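Local coordinates for hypothetical protein PA3499 (Pseudomonas aeruginosa, PDB 2IG8), which is of unknown function but belongs to the YjgF-like (L-PSP) family of small alpha/beta proteins and assembles from three copies of the chain, at residues B[28-32]-B[129-135]; B[35-39]-B[59-64]; B[75-81]-B[101-105]; B[105-109]-B[138-142]. All coordinates share one frame; numbering follows the deposited sequence.

Contact 1. Residues B[28-32]-B[129-135]; sequences EELVM and DAWARLD
The main-chain oxygen of Glu28 is met twice by 129-135: Leu134 N donates a nearly straight bond to it (2.8 Å, N-H...O 168°), and Arg133 CA lies 3.3 Å from the same Glu28 O in a CA-H...O contact. Two residues further on, Leu30 N bonds to Ala132 O. Beyond this point the strands spread. A water takes Ala132 N as donor and lies 2.6 Å from both Glu29 OE2 and Leu30 O, and a second water bridges Met32 N to Ala130 O. Strands 29-36 and 126-133, running antiparallel at 162° here, are central neighbours in the mixed sheet of the YjgF-like fold, zipped directly at one end and through water at the other. On one face Glu29 reaches back over its partner: CG stands anti to the backbone N and a bend at chi2 sets OE1 3.3 Å from Arg133 CG. The carboxylate and guanidinium planes stand 62° apart, and the Arg133 NH1 to Glu29 OE1 bond is weak, while Glu29 OE2 is also bonded to Tyr79 OH. Arg133 grips Asp135 more firmly, side-on, with NE to OD1 (2.8 Å) and NH2 to OD2 (3.0 Å), which fixes the guanidinium's rotation while Glu28 CB covers one of its faces. Asp135 OD2 is also bonded to Thr2 of the third subunit. On the other side of the sheet, under helix 53-70, Met32 CE rests against the methyls of both Ala130 and Ala132, 3.8 Å from Ala132 CB.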
loop_
_atom_site.group_PDB
_atom_site.type_symbol
_atom_site.label_atom_id
_atom_site.label_comp_id
_atom_site.label_asym_id
_atom_site.label_seq_id
_atom_site.Cartn_x
_atom_site.Cartn_y
_atom_site.Cartn_z
ATOM N N GLU B 28 4.754 1.042 18.622
ATOM C CA GLU B 28 5.732 2.023 18.140
ATOM C C GLU B 28 5.397 2.507 16.725
ATOM O O GLU B 28 6.001 3.445 16.229
ATOM C CB GLU B 28 7.143 1.417 18.147
ATOM C CG GLU B 28 7.697 1.116 19.544
ATOM C CD GLU B 28 7.916 2.368 20.391
ATOM O OE1 GLU B 28 8.183 3.447 19.838
ATOM O OE2 GLU B 28 7.837 2.264 21.626
ATOM N N GLU B 29 4.447 1.847 16.077
ATOM C CA GLU B 29 4.093 2.146 14.691
ATOM C C GLU B 29 3.122 3.317 14.612
ATOM O O GLU B 29 2.047 3.251 15.200
ATOM C CB GLU B 29 3.452 0.920 14.053
ATOM C CG GLU B 29 3.204 1.077 12.560
ATOM C CD GLU B 29 4.440 0.798 11.710
ATOM O OE1 GLU B 29 5.351 0.064 12.171
ATOM O OE2 GLU B 29 4.452 1.288 10.568
ATOM N N LEU B 30 3.482 4.379 13.888
ATOM C CA LEU B 30 2.532 5.478 13.612
ATOM C C LEU B 30 1.825 5.225 12.294
ATOM O O LEU B 30 2.394 5.398 11.221
ATOM C CB LEU B 30 3.204 6.837 13.584
ATOM C CG LEU B 30 2.217 8.020 13.597
ATOM C CD1 LEU B 30 1.348 7.996 14.848
ATOM C CD2 LEU B 30 2.994 9.343 13.472
ATOM N N VAL B 31 0.599 4.762 12.395
ATOM C CA VAL B 31 -0.224 4.458 11.243
ATOM C C VAL B 31 -0.928 5.743 10.859
ATOM O O VAL B 31 -1.571 6.373 11.699
ATOM C CB VAL B 31 -1.257 3.368 11.569
ATOM C CG1 VAL B 31 -2.133 3.068 10.347
ATOM C CG2 VAL B 31 -0.568 2.084 12.119
ATOM N N MET B 32 -0.812 6.123 9.597
ATOM C CA MET B 32 -1.319 7.389 9.130
ATOM C C MET B 32 -2.195 7.204 7.918
ATOM O O MET B 32 -1.910 6.368 7.056
ATOM C CB MET B 32 -0.138 8.316 8.744
ATOM C CG MET B 32 0.723 8.786 9.927
ATOM S SD MET B 32 2.217 9.765 9.477
ATOM C CE MET B 32 3.406 8.408 9.429
ATOM N N ASP B 129 0.952 8.182 1.242
ATOM C CA ASP B 129 0.700 7.268 2.333
ATOM C C ASP B 129 2.036 6.965 2.997
ATOM O O ASP B 129 2.913 6.337 2.371
ATOM C CB ASP B 129 0.054 5.987 1.772
ATOM C CG ASP B 129 -0.580 5.100 2.845
ATOM O OD1 ASP B 129 -0.574 5.453 4.057
ATOM O OD2 ASP B 129 -1.069 4.005 2.477
ATOM N N ALA B 130 2.218 7.454 4.224
ATOM C CA ALA B 130 3.517 7.424 4.926
ATOM C C ALA B 130 3.491 6.353 6.026
ATOM O O ALA B 130 2.499 6.205 6.752
ATOM C CB ALA B 130 3.859 8.800 5.548
ATOM N N TRP B 131 4.587 5.611 6.125
ATOM C CA TRP B 131 4.767 4.606 7.169
ATOM C C TRP B 131 5.949 5.026 8.029
ATOM O O TRP B 131 7.018 5.400 7.494
ATOM C CB TRP B 131 5.029 3.223 6.563
ATOM C CG TRP B 131 3.999 2.799 5.544
ATOM C CD1 TRP B 131 3.886 3.256 4.262
ATOM C CD2 TRP B 131 2.946 1.845 5.719
ATOM N NE1 TRP B 131 2.828 2.665 3.640
ATOM C CE2 TRP B 131 2.238 1.781 4.500
ATOM C CE3 TRP B 131 2.528 1.047 6.783
ATOM C CZ2 TRP B 131 1.135 0.951 4.313
ATOM C CZ3 TRP B 131 1.410 0.197 6.604
ATOM C CH2 TRP B 131 0.728 0.162 5.374
ATOM N N ALA B 132 5.749 4.981 9.348
ATOM C CA ALA B 132 6.774 5.352 10.320
ATOM C C ALA B 132 6.693 4.519 11.603
ATOM O O ALA B 132 5.639 3.960 11.938
ATOM C CB ALA B 132 6.669 6.850 10.664
ATOM N N ARG B 133 7.842 4.426 12.278
ATOM C CA ARG B 133 8.006 3.828 13.601
ATOM C C ARG B 133 8.774 4.798 14.488
ATOM O O ARG B 133 9.812 5.310 14.070
ATOM C CB ARG B 133 8.897 2.601 13.496
ATOM C CG ARG B 133 8.249 1.404 12.971
ATOM C CD ARG B 133 9.219 0.277 13.036
ATOM N NE ARG B 133 9.374 -0.199 14.399
ATOM C CZ ARG B 133 8.560 -1.084 14.963
ATOM N NH1 ARG B 133 7.513 -1.570 14.292
ATOM N NH2 ARG B 133 8.775 -1.478 16.213
ATOM N N LEU B 134 8.319 4.994 15.722
ATOM C CA LEU B 134 8.952 5.944 16.635
ATOM C C LEU B 134 10.310 5.481 17.200
ATOM O O LEU B 134 11.036 6.279 17.799
ATOM C CB LEU B 134 8.001 6.255 17.791
ATOM C CG LEU B 134 6.658 6.877 17.389
ATOM C CD1 LEU B 134 5.804 7.143 18.619
ATOM C CD2 LEU B 134 6.866 8.135 16.606
ATOM N N ASP B 135 10.655 4.212 16.991
ATOM C CA ASP B 135 11.861 3.627 17.577
ATOM C C ASP B 135 13.002 3.418 16.574
ATOM O O ASP B 135 13.922 2.646 16.844
ATOM C CB ASP B 135 11.493 2.316 18.281
ATOM C CG ASP B 135 10.905 1.274 17.343
ATOM O OD1 ASP B 135 10.477 1.597 16.221
ATOM O OD2 ASP B 135 10.852 0.107 17.745
HETATM O O HOH W 1 3.114 3.350 9.857
HETATM O O HOH W 2 0.820 4.343 7.953
#

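Contact 2. Residues B[35-39]-B[59-64]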
loop_
_atom_site.group_PDB
_atom_site.type_symbol
_atom_site.label_atom_id
_atom_site.label_comp_id
_atom_site.label_asym_id
_atom_site.label_seq_id
_atom_site.Cartn_x
_atom_site.Cartn_y
_atom_site.Cartn_z
ATOM N N MET B 35 -2.173 11.557 3.101
ATOM C CA MET B 35 -2.164 13.002 3.262
ATOM C C MET B 35 -2.109 13.731 1.916
ATOM O O MET B 35 -1.457 13.286 0.969
ATOM C CB MET B 35 -0.999 13.419 4.167
ATOM C CG MET B 35 -1.198 13.075 5.674
ATOM S SD MET B 35 -2.477 14.020 6.543
ATOM C CE MET B 35 -3.650 12.677 6.914
ATOM N N THR B 36 -2.829 14.853 1.844
ATOM C CA THR B 36 -2.903 15.668 0.649
ATOM C C THR B 36 -2.698 17.141 1.036
ATOM O O THR B 36 -2.713 17.499 2.234
ATOM C CB THR B 36 -4.261 15.562 -0.057
ATOM O OG1 THR B 36 -5.221 16.344 0.658
ATOM C CG2 THR B 36 -4.747 14.110 -0.179
ATOM N N ALA B 37 -2.542 17.991 0.019
ATOM C CA ALA B 37 -2.319 19.405 0.240
ATOM C C ALA B 37 -3.633 20.225 0.328
ATOM O O ALA B 37 -3.600 21.435 0.363
ATOM C CB ALA B 37 -1.353 19.977 -0.837
ATOM N N HIS B 38 -4.776 19.558 0.398
ATOM C CA HIS B 38 -6.068 20.215 0.634
ATOM C C HIS B 38 -6.200 20.489 2.148
ATOM O O HIS B 38 -5.875 19.628 2.952
ATOM C CB HIS B 38 -7.204 19.298 0.172
ATOM C CG HIS B 38 -8.572 19.902 0.301
ATOM N ND1 HIS B 38 -9.410 19.613 1.351
ATOM C CD2 HIS B 38 -9.240 20.782 -0.479
ATOM C CE1 HIS B 38 -10.540 20.291 1.214
ATOM N NE2 HIS B 38 -10.458 21.019 0.117
ATOM N N PRO B 39 -6.762 21.634 2.543
ATOM C CA PRO B 39 -7.380 22.725 1.760
ATOM C C PRO B 39 -6.496 23.842 1.233
ATOM O O PRO B 39 -7.015 24.717 0.542
ATOM C CB PRO B 39 -8.419 23.284 2.735
ATOM C CG PRO B 39 -7.779 23.113 4.087
ATOM C CD PRO B 39 -6.994 21.813 3.996
ATOM N N VAL B 59 3.855 20.443 1.119
ATOM C CA VAL B 59 2.749 20.602 2.048
ATOM C C VAL B 59 2.355 19.253 2.641
ATOM O O VAL B 59 2.157 19.154 3.855
ATOM C CB VAL B 59 1.512 21.286 1.386
ATOM C CG1 VAL B 59 0.251 21.145 2.270
ATOM C CG2 VAL B 59 1.841 22.763 1.037
ATOM N N VAL B 60 2.263 18.226 1.790
ATOM C CA VAL B 60 1.919 16.877 2.214
ATOM C C VAL B 60 2.940 16.350 3.211
ATOM O O VAL B 60 2.558 15.903 4.291
ATOM C CB VAL B 60 1.791 15.893 1.010
ATOM C CG1 VAL B 60 1.725 14.409 1.487
ATOM C CG2 VAL B 60 0.533 16.229 0.201
ATOM N N LEU B 61 4.233 16.433 2.863
ATOM C CA LEU B 61 5.290 16.006 3.780
ATOM C C LEU B 61 5.275 16.800 5.107
ATOM O O LEU B 61 5.472 16.221 6.166
ATOM C CB LEU B 61 6.680 16.033 3.089
ATOM C CG LEU B 61 6.855 15.010 1.943
ATOM C CD1 LEU B 61 8.109 15.315 1.085
ATOM C CD2 LEU B 61 6.873 13.544 2.496
ATOM N N GLY B 62 4.980 18.106 5.059
ATOM C CA GLY B 62 4.741 18.902 6.286
ATOM C C GLY B 62 3.612 18.375 7.157
ATOM O O GLY B 62 3.704 18.405 8.386
ATOM N N LYS B 63 2.534 17.897 6.537
ATOM C CA LYS B 63 1.441 17.277 7.285
ATOM C C LYS B 63 1.891 15.975 7.985
ATOM O O LYS B 63 1.637 15.781 9.176
ATOM C CB LYS B 63 0.233 17.033 6.385
ATOM C CG LYS B 63 -0.452 18.337 5.987
ATOM C CD LYS B 63 -1.761 18.113 5.230
ATOM C CE LYS B 63 -2.380 19.464 4.880
ATOM N NZ LYS B 63 -3.591 19.285 4.154
ATOM N N VAL B 64 2.579 15.121 7.235
ATOM C CA VAL B 64 3.182 13.914 7.807
ATOM C C VAL B 64 4.057 14.267 9.017
ATOM O O VAL B 64 3.951 13.644 10.072
ATOM C CB VAL B 64 3.981 13.147 6.740
ATOM C CG1 VAL B 64 4.781 11.989 7.384
ATOM C CG2 VAL B 64 3.014 12.646 5.641
#
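Lys63 leaves its helix with CG anti to its own carbonyl carbon (chi1 -70°) and runs fully extended from there, laying its chain along 35-39 until NZ arrives at the turn. Met35, bent at chi2 and chi3, passes Lys63 obliquely with SD 4.1 Å from Lys63 CB, its end leading away. The ammonium donates to Thr36 O at 2.8 Å, tilted 22° from the carbonyl plane, and His38 O lies 2.6 Å from the same NZ. Val60 fits under the end of the strand with both methyls: CG1 is 3.4 Å from Met35 O, and CG2 packs against the Thr36 main chain, 3.5 Å from Thr36 C. One residue earlier, Val59 CG1 meets the Ala37 methyl at 3.7 Å, while Val64 CG2 reaches Met35 CG. Strand 29-36 gives way about here to an ST turn, Thr36 OG1 accepting from His38 N, and helix 53-70 lies across this exit on the helical side of the alpha/beta fold, with Ile128 of the next strand also touching Val60. Past the turn, His38 stacks on the ring of Phe121. Within the two segments the ammonium has a main-chain carbonyl, that of Thr36, as its hydrogen-bond partner, so Lys63 ties the helix to the path of the turn; the carbonyl dipole probably helps to stabilise the positive charge.

Contact 3. Residues B[75-81]-B[101-105]; sequences VGNLYKL and FFAGQ
Val75 CG1 meets the far end of the Phe101 ring, 3.3 Å from Phe101 CZ, approaching obliquely from the opposite direction. Leu78 CD1 sits where the two phenylalanines meet, at the edge of both rings, 4.0 Å from Phe102 CZ and 4.1 Å from Phe101 CE2. Leu81 CD1 adds to the rim of Phe102, 3.9 Å from CE2. The rings themselves are packed edge-to-face, Phe101 CD2 standing over the centre of the Phe102 ring, so the leucines and the valine pack round an edge-to-face pair. Chi1 of Phe101 is -174° and that of Phe102 -67°, and this difference lets successive residues at the end of helix 91-101 turn both rings towards strand 78-85. In the alpha/beta fold this joins the start of that strand to the loop that carries the chain into strand 110-115, its parallel neighbour in the sheet; helix 53-70 closes the hydrophobic side through Leu61, Val64 and Leu68. A type I turn, Phe102 to Gln105, then reverses the chain. The polar contacts pass through one water, which donates to Val75 O (2.6 Å) and Leu78 O (2.9 Å) and accepts from Gln105 NE2 (2.9 Å). That same NE2 also bonds to Thr107 O, and Gln105 OE1 lies 3.9 Å from Gly76 CA. Val75 O, besides bonding the water, accepts from Leu78 N and lies in the plane of the Phe102 ring at its edge.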
loop_
_atom_site.group_PDB
_atom_site.type_symbol
_atom_site.label_atom_id
_atom_site.label_comp_id
_atom_site.label_asym_id
_atom_site.label_seq_id
_atom_site.Cartn_x
_atom_site.Cartn_y
_atom_site.Cartn_z
ATOM N N VAL B 75 11.092 13.147 11.475
ATOM C CA VAL B 75 11.054 12.649 10.088
ATOM C C VAL B 75 11.940 11.424 9.846
ATOM O O VAL B 75 11.695 10.660 8.930
ATOM C CB VAL B 75 11.350 13.752 9.041
ATOM C CG1 VAL B 75 10.329 14.928 9.178
ATOM C CG2 VAL B 75 12.747 14.234 9.129
ATOM N N GLY B 76 12.953 11.247 10.687
ATOM C CA GLY B 76 13.778 10.045 10.683
ATOM C C GLY B 76 13.034 8.753 10.955
ATOM O O GLY B 76 13.564 7.665 10.683
ATOM N N ASN B 77 11.829 8.860 11.525
ATOM C CA ASN B 77 10.970 7.712 11.813
ATOM C C ASN B 77 10.315 7.096 10.571
ATOM O O ASN B 77 9.854 5.964 10.616
ATOM C CB ASN B 77 9.848 8.118 12.773
ATOM C CG ASN B 77 10.343 8.502 14.158
ATOM O OD1 ASN B 77 11.418 8.080 14.623
ATOM N ND2 ASN B 77 9.536 9.281 14.842
ATOM N N LEU B 78 10.252 7.863 9.480
ATOM C CA LEU B 78 9.633 7.424 8.230
ATOM C C LEU B 78 10.498 6.353 7.562
ATOM O O LEU B 78 11.710 6.551 7.431
ATOM C CB LEU B 78 9.467 8.613 7.283
ATOM C CG LEU B 78 8.445 9.669 7.715
ATOM C CD1 LEU B 78 8.635 10.985 6.994
ATOM C CD2 LEU B 78 7.033 9.112 7.492
ATOM N N TYR B 79 9.892 5.229 7.185
ATOM C CA TYR B 79 10.609 4.173 6.467
ATOM C C TYR B 79 10.000 3.823 5.106
ATOM O O TYR B 79 10.626 3.142 4.320
ATOM C CB TYR B 79 10.754 2.918 7.342
ATOM C CG TYR B 79 9.471 2.230 7.721
ATOM C CD1 TYR B 79 8.874 1.316 6.863
ATOM C CD2 TYR B 79 8.844 2.495 8.932
ATOM C CE1 TYR B 79 7.689 0.671 7.209
ATOM C CE2 TYR B 79 7.640 1.869 9.275
ATOM C CZ TYR B 79 7.079 0.958 8.412
ATOM O OH TYR B 79 5.909 0.309 8.748
ATOM N N LYS B 80 8.801 4.312 4.798
ATOM C CA LYS B 80 8.219 4.076 3.468
ATOM C C LYS B 80 7.263 5.211 3.125
ATOM O O LYS B 80 6.540 5.703 4.000
ATOM C CB LYS B 80 7.506 2.718 3.381
ATOM C CG LYS B 80 6.874 2.439 2.000
ATOM C CD LYS B 80 6.200 1.053 1.854
ATOM C CE LYS B 80 7.107 0.012 1.247
ATOM N NZ LYS B 80 6.435 -1.326 1.002
ATOM N N LEU B 81 7.292 5.632 1.865
ATOM C CA LEU B 81 6.360 6.627 1.337
ATOM C C LEU B 81 5.783 6.092 0.034
ATOM O O LEU B 81 6.517 5.918 -0.956
ATOM C CB LEU B 81 7.083 7.940 1.062
ATOM C CG LEU B 81 7.779 8.633 2.218
ATOM C CD1 LEU B 81 8.653 9.817 1.730
ATOM C CD2 LEU B 81 6.788 9.102 3.223
ATOM N N PHE B 101 12.994 18.087 1.865
ATOM C CA PHE B 101 12.411 17.650 3.133
ATOM C C PHE B 101 13.388 16.809 3.945
ATOM O O PHE B 101 13.466 16.933 5.169
ATOM C CB PHE B 101 11.139 16.857 2.849
ATOM C CG PHE B 101 10.349 16.461 4.082
ATOM C CD1 PHE B 101 9.624 17.398 4.787
ATOM C CD2 PHE B 101 10.297 15.157 4.489
ATOM C CE1 PHE B 101 8.884 17.030 5.904
ATOM C CE2 PHE B 101 9.528 14.767 5.593
ATOM C CZ PHE B 101 8.826 15.728 6.295
ATOM N N PHE B 102 14.142 15.968 3.251
ATOM C CA PHE B 102 15.146 15.139 3.876
ATOM C C PHE B 102 16.557 15.725 3.748
ATOM O O PHE B 102 17.539 14.977 3.721
ATOM C CB PHE B 102 15.082 13.734 3.253
ATOM C CG PHE B 102 13.813 12.987 3.573
ATOM C CD1 PHE B 102 13.582 12.538 4.860
ATOM C CD2 PHE B 102 12.864 12.724 2.593
ATOM C CE1 PHE B 102 12.417 11.838 5.193
ATOM C CE2 PHE B 102 11.654 12.018 2.920
ATOM C CZ PHE B 102 11.456 11.583 4.212
ATOM N N ALA B 103 16.673 17.049 3.705
ATOM C CA ALA B 103 18.001 17.700 3.595
ATOM C C ALA B 103 18.962 17.308 4.727
ATOM O O ALA B 103 20.176 17.395 4.551
ATOM C CB ALA B 103 17.860 19.207 3.520
ATOM N N GLY B 104 18.421 16.932 5.882
ATOM C CA GLY B 104 19.214 16.567 7.045
ATOM C C GLY B 104 19.681 15.135 7.128
ATOM O O GLY B 104 20.315 14.775 8.105
ATOM N N GLN B 105 19.377 14.289 6.139
ATOM C CA GLN B 105 19.794 12.890 6.234
ATOM C C GLN B 105 20.116 12.347 4.869
ATOM O O GLN B 105 19.620 12.847 3.871
ATOM C CB GLN B 105 18.722 12.013 6.928
ATOM C CG GLN B 105 17.456 11.841 6.154
ATOM C CD GLN B 105 16.309 11.292 7.013
ATOM O OE1 GLN B 105 15.929 11.916 8.011
ATOM N NE2 GLN B 105 15.748 10.140 6.619
HETATM O O HOH W 3 13.177 9.047 7.441
#

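Contact 4. Residues B[105-109]-B[138-142]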
loop_
_atom_site.group_PDB
_atom_site.type_symbol
_atom_site.label_atom_id
_atom_site.label_comp_id
_atom_site.label_asym_id
_atom_site.label_seq_id
_atom_site.Cartn_x
_atom_site.Cartn_y
_atom_site.Cartn_z
ATOM N N GLN B 105 19.377 14.289 6.139
ATOM C CA GLN B 105 19.794 12.890 6.234
ATOM C C GLN B 105 20.116 12.347 4.869
ATOM O O GLN B 105 19.620 12.847 3.871
ATOM C CB GLN B 105 18.722 12.013 6.928
ATOM C CG GLN B 105 17.456 11.841 6.154
ATOM C CD GLN B 105 16.309 11.292 7.013
ATOM O OE1 GLN B 105 15.929 11.916 8.011
ATOM N NE2 GLN B 105 15.748 10.140 6.619
ATOM N N GLY B 106 20.964 11.313 4.832
ATOM C CA GLY B 106 21.387 10.720 3.546
ATOM C C GLY B 106 20.546 9.553 3.081
ATOM O O GLY B 106 20.436 9.298 1.885
ATOM N N THR B 107 19.908 8.873 4.020
ATOM C CA THR B 107 19.123 7.682 3.725
ATOM C C THR B 107 17.653 8.032 3.660
ATOM O O THR B 107 17.099 8.565 4.613
ATOM C CB THR B 107 19.314 6.584 4.799
ATOM O OG1 THR B 107 20.698 6.285 4.940
ATOM C CG2 THR B 107 18.553 5.287 4.388
ATOM N N PHE B 108 17.032 7.740 2.517
ATOM C CA PHE B 108 15.638 8.029 2.283
ATOM C C PHE B 108 14.745 6.817 2.581
ATOM O O PHE B 108 15.184 5.651 2.482
ATOM C CB PHE B 108 15.435 8.463 0.828
ATOM C CG PHE B 108 16.038 9.794 0.486
ATOM C CD1 PHE B 108 15.253 10.942 0.459
ATOM C CD2 PHE B 108 17.382 9.900 0.157
ATOM C CE1 PHE B 108 15.763 12.159 0.126
ATOM C CE2 PHE B 108 17.941 11.166 -0.184
ATOM C CZ PHE B 108 17.103 12.304 -0.175
ATOM N N PRO B 109 13.471 7.074 2.907
ATOM C CA PRO B 109 12.526 5.968 2.976
ATOM C C PRO B 109 12.417 5.181 1.662
ATOM O O PRO B 109 12.670 5.723 0.583
ATOM C CB PRO B 109 11.191 6.661 3.256
ATOM C CG PRO B 109 11.548 7.953 3.886
ATOM C CD PRO B 109 12.823 8.367 3.232
ATOM N N LEU B 138 16.304 6.808 10.417
ATOM C CA LEU B 138 16.996 6.430 9.181
ATOM C C LEU B 138 18.361 7.101 8.990
ATOM O O LEU B 138 19.232 6.567 8.274
ATOM C CB LEU B 138 16.131 6.681 7.947
ATOM C CG LEU B 138 15.433 5.484 7.296
ATOM C CD1 LEU B 138 14.542 4.742 8.267
ATOM C CD2 LEU B 138 14.673 5.944 6.060
ATOM N N ALA B 139 18.550 8.259 9.599
ATOM C CA ALA B 139 19.846 8.944 9.549
ATOM C C ALA B 139 20.996 8.056 10.084
ATOM O O ALA B 139 22.166 8.202 9.677
ATOM C CB ALA B 139 19.765 10.274 10.326
ATOM N N ASN B 140 20.662 7.119 10.966
ATOM C CA ASN B 140 21.645 6.151 11.467
ATOM C C ASN B 140 22.200 5.204 10.393
ATOM O O ASN B 140 23.266 4.605 10.587
ATOM C CB ASN B 140 21.056 5.332 12.630
ATOM C CG ASN B 140 20.840 6.173 13.879
ATOM O OD1 ASN B 140 21.603 7.106 14.147
ATOM N ND2 ASN B 140 19.805 5.850 14.647
ATOM N N CYS B 141 21.499 5.075 9.267
ATOM C CA CYS B 141 21.966 4.232 8.158
ATOM C C CYS B 141 23.027 4.886 7.304
ATOM O O CYS B 141 23.694 4.196 6.524
ATOM C CB CYS B 141 20.816 3.867 7.229
ATOM S SG CYS B 141 19.549 2.933 8.013
ATOM N N ASP B 142 23.181 6.205 7.420
ATOM C CA ASP B 142 24.000 6.944 6.463
ATOM C C ASP B 142 25.421 6.371 6.493
ATOM O O ASP B 142 25.965 6.155 7.562
ATOM C CB ASP B 142 24.019 8.445 6.779
ATOM C CG ASP B 142 22.652 9.108 6.607
ATOM O OD1 ASP B 142 21.665 8.435 6.210
ATOM O OD2 ASP B 142 22.541 10.320 6.901
HETATM O O HOH W 4 22.019 4.443 3.730
#
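Asp142 meets 105-109 with both carboxylate oxygens. Its OD2 accepts from Gly106 N (2.8 Å, N-H...O 158°), the donor lying above the carboxylate plane. Its OD1 receives the hydroxyl of Thr107 at 2.7 Å from OG1, on the lone pair facing away from OD2; Thr107 N adds a weak, bent bond to the same oxygen. With OG1 beside its own backbone N (chi1 -55°), Thr107 can offer hydroxyl and amide together. Thr107 OG1 also accepts from a water, 2.6 Å away, that reaches weakly to Cys141 O. The Thr107 carbonyl is satisfied within its own loop by Gln105 NE2, which comes in nearly along the C=O axis. Leu138 covers the loop: its CD2 lies 4.2 Å from Pro109 CD, and its CB 3.7 Å from Gln105 NE2. Phe108 points away from 138-142 and packs on Trp20 of the third subunit, whose Ser21 OG is bonded to Phe108 O. Through one sound and one weak bond from successive backbone amides and one from a threonine hydroxyl, the aspartate holds the 3-10 turn of the C-terminal tail against the loop before strand 110-115, beside a subunit interface of the trimer.

Contacts 1 to 3 involve one mixed sheet and what packs against it; contact 4 joins loops at its edge. Contact 1 pairs strands 29-36 and 126-133, closing a loop within which contacts 2 and 3 follow in series, while contact 4 crosses it along the chain. Contact 2 shares strand 29-36 and brings in helix 53-70; its Val64 touches Ala130 and Met32 of contact 1, the centres about 16 Å apart. The centre of contact 3 lies about 12 Å from that of contact 1, through the neighbouring strand 78-85, and about 7 Å from that of contact 4, with which it shares Gln105. Contacts 1, 3 and 4 reach the third subunit, merging chain packing into the trimer's interfaces.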